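Local coordinates for putative creatinine amidohydrolase (Bacteroides fragilis, PDB 3LUB), which probably hydrolyses carbon-nitrogen bonds in linear amides as a zinc-dependent member of the creatininase superfamily, at the interface of chains A and B and the interface of chains A and C. Sequence-based numbering; all coordinates share one arbitrary frame. Chains: chain A/B/C, Putative creatinine amidohydrolase.

Contact 1: the interface of chains A and B. Residues chain A 104-105, 108; chain B 82-83.
A two-fold symmetric, homotypic interface joins A:Val108, A:Ser105 and A:Ser104 to B:Arg82 and B:Glu83, pairing two copies within the six-subunit deposited assembly. The C-terminal turns of helix 92-108 of chain A meet a loop of chain B, and the side chain of B:Arg82 runs along the helix surface from the second serine towards the first. Its CG is anti to the backbone N (chi1 -167°), which lays the aliphatic stem beside A:Ser105; there CG of B:Arg82 comes within 3.5 Å of the hydroxyl OG and 3.9 Å of CA of A:Ser105. A bend at chi3 (59°) then turns the guanidinium across the end of A:Val108. The valine uses its two methyl groups separately. CG2 of A:Val108 sits over one face of the guanidinium, nearer its rim than its middle, 3.8 Å from CZ of B:Arg82, while CG1 packs on the backbone of B:Glu83, 3.7 Å from CA. A water-mediated polar link runs through a water at the edge of the guanidinium, in its plane. NH1 of B:Arg82 donates to it over 2.8 Å in a nearly straight bond (166° at H), and the hydroxyl OG of A:Ser104 lies 2.8 Å from the same water. Methyl contact on a face and water at an edge would together restrict rotation of the guanidinium. Although the structure alone does not show that this pairing persists in solution, the patch and its symmetry twin help hold chains A and B together.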
# COMPACT_ATOMS: atom_id res chain seq x y z
N SER A 104 -0.45 -13.29 12.06
CA SER A 104 0.89 -12.95 12.57
C SER A 104 1.03 -13.13 14.09
O SER A 104 2.02 -13.63 14.60
CB SER A 104 1.22 -11.50 12.19
OG SER A 104 2.42 -11.12 12.85
N SER A 105 0.01 -12.69 14.81
CA SER A 105 -0.04 -12.81 16.26
C SER A 105 -0.20 -14.24 16.69
O SER A 105 0.55 -14.73 17.57
CB SER A 105 -1.20 -11.97 16.80
OG SER A 105 -0.88 -10.59 16.76
N VAL A 108 3.02 -16.22 16.23
CA VAL A 108 4.00 -15.91 17.28
C VAL A 108 3.65 -16.64 18.59
O VAL A 108 4.52 -17.04 19.33
CB VAL A 108 4.15 -14.36 17.49
CG1 VAL A 108 4.73 -14.03 18.84
CG2 VAL A 108 5.02 -13.78 16.43
N ARG B 82 2.28 -9.54 22.10
CA ARG B 82 1.92 -10.34 20.94
C ARG B 82 2.16 -11.84 21.16
O ARG B 82 1.48 -12.69 20.60
CB ARG B 82 2.73 -9.86 19.72
CG ARG B 82 2.23 -10.39 18.39
CD ARG B 82 2.96 -9.78 17.21
NE ARG B 82 4.41 -10.03 17.29
CZ ARG B 82 5.23 -9.96 16.23
NH1 ARG B 82 4.76 -9.63 15.04
NH2 ARG B 82 6.53 -10.21 16.38
N GLU B 83 3.14 -12.16 21.98
CA GLU B 83 3.43 -13.55 22.29
C GLU B 83 2.50 -14.15 23.34
O GLU B 83 2.54 -15.35 23.55
CB GLU B 83 4.89 -13.68 22.74
CG GLU B 83 5.15 -13.26 24.18
CD GLU B 83 6.65 -12.99 24.48
OE1 GLU B 83 7.29 -12.24 23.69
OE2 GLU B 83 7.15 -13.54 25.50
O HOH W 1 2.14 -8.78 14.39

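Contact 2: the interface of chains A and C. Residues chain A 126, 129-130, 141; chain C 124, 204, 206.
The indole of C:Trp204 is sandwiched between A:Lys126 on one face and the backbone N of its own chain's C:Pro206 on the other, with NH2 of A:Arg130 at its edge in the ring plane. In the deposited assembly, this two-fold symmetric interface between creatininase-family subunits sets helix 126-135 of chain A against loop residues of chain C. Extended beyond CG, the lysine chain travels over the indole: CG of A:Lys126 lies 3.7 Å from the centroid of the six-membered ring and CE 3.8 Å from that of the five-membered ring, both as CH-pi contacts. The lysine stem thus covers both rings, and even its CA reaches the indole, 3.7 Å from CZ3. With CG swung opposite the backbone N (chi1 -180°), the indole extends away from its own backbone, and its benzene end reaches the helix. A:Ile129 runs antiparallel alongside the indole side chain, and its CG2 methyl rests against the junction of indole and proline, 3.8 Å from CD of C:Pro206 and 3.9 Å from CZ3 of C:Trp204. The guanidinium of A:Arg130 is tilted 57° from the indole plane, with the tryptophan's CH2 over the rim of one of its faces. Its NH1 is joined to the amide ND2 of C:Asn124 by two waters, each 3.1 Å from NH1 and 3.0 Å from ND2. Amide and guanidinium planes lie 33° apart. Both nitrogens are donors, and the waters serve as shared acceptors between them.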
# COMPACT_ATOMS: atom_id res chain seq x y z
N LYS A 126 -10.45 -16.96 -0.05
CA LYS A 126 -9.54 -17.88 -0.76
C LYS A 126 -8.25 -17.20 -1.18
O LYS A 126 -7.18 -17.77 -0.97
CB LYS A 126 -10.25 -18.51 -1.97
CG LYS A 126 -11.42 -19.41 -1.56
CD LYS A 126 -12.01 -20.19 -2.74
CE LYS A 126 -13.15 -21.08 -2.30
NZ LYS A 126 -13.60 -21.92 -3.44
N ILE A 129 -6.06 -16.54 1.87
CA ILE A 129 -5.53 -17.80 2.34
C ILE A 129 -4.38 -18.21 1.44
O ILE A 129 -3.33 -18.62 1.93
CB ILE A 129 -6.62 -18.92 2.48
CG1 ILE A 129 -7.47 -18.71 3.74
CG2 ILE A 129 -5.97 -20.31 2.55
CD1 ILE A 129 -8.82 -19.56 3.82
N ARG A 130 -4.53 -18.06 0.13
CA ARG A 130 -3.43 -18.40 -0.79
C ARG A 130 -2.16 -17.62 -0.49
O ARG A 130 -1.08 -18.21 -0.35
CB ARG A 130 -3.83 -18.22 -2.25
CG ARG A 130 -4.63 -19.36 -2.80
CD ARG A 130 -4.90 -19.27 -4.26
NE ARG A 130 -5.43 -20.53 -4.76
CZ ARG A 130 -6.73 -20.83 -4.92
NH1 ARG A 130 -7.69 -19.96 -4.69
NH2 ARG A 130 -7.05 -22.03 -5.36
N ILE A 141 -4.86 -22.65 7.36
CA ILE A 141 -6.09 -21.84 7.43
C ILE A 141 -7.16 -22.45 6.50
O ILE A 141 -6.91 -22.62 5.28
CB ILE A 141 -5.83 -20.37 6.99
CG1 ILE A 141 -4.57 -19.80 7.64
CG2 ILE A 141 -7.02 -19.52 7.31
CD1 ILE A 141 -4.37 -18.33 7.39
N ASN C 124 -10.13 -15.26 -8.35
CA ASN C 124 -11.37 -14.85 -7.69
C ASN C 124 -11.47 -13.33 -7.78
O ASN C 124 -10.58 -12.64 -7.34
CB ASN C 124 -11.36 -15.32 -6.23
CG ASN C 124 -11.45 -16.85 -6.09
OD1 ASN C 124 -12.46 -17.45 -6.48
ND2 ASN C 124 -10.40 -17.48 -5.54
N TRP C 204 -12.95 -25.17 3.25
CA TRP C 204 -12.02 -25.11 2.12
C TRP C 204 -10.59 -24.79 2.53
O TRP C 204 -10.36 -23.80 3.26
CB TRP C 204 -12.49 -24.01 1.15
CG TRP C 204 -11.60 -23.89 -0.06
CD1 TRP C 204 -11.70 -24.60 -1.22
CD2 TRP C 204 -10.48 -23.02 -0.22
NE1 TRP C 204 -10.71 -24.22 -2.10
CE2 TRP C 204 -9.94 -23.26 -1.50
CE3 TRP C 204 -9.88 -22.05 0.59
CZ2 TRP C 204 -8.84 -22.56 -2.00
CZ3 TRP C 204 -8.78 -21.36 0.10
CH2 TRP C 204 -8.29 -21.60 -1.18
N PRO C 206 -6.67 -24.84 0.29
CA PRO C 206 -6.12 -25.11 -1.04
C PRO C 206 -5.39 -26.47 -1.09
O PRO C 206 -4.72 -26.89 -0.14
CB PRO C 206 -5.15 -23.95 -1.27
CG PRO C 206 -4.73 -23.52 0.11
CD PRO C 206 -5.94 -23.75 0.97
O HOH W 2 -7.44 -16.89 -5.18
O HOH W 3 -10.41 -20.42 -6.03

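Contact 1 and contact 2 lie about 21 Å apart, measured between the centres of their C-alpha atoms, and share no residues. On chain A they use different helices, 92-108 for contact 1 and 126-135 for contact 2, with strand 113-118 between them in sequence. One subunit can therefore engage chains B and C at the same time through separate surfaces. Each interface has its own two-fold symmetry, and two such independent pairings in every copy are compatible with a closed assembly of six subunits, as deposited. In both, the chain A helix meets loop residues of the partner, but with different chemistry.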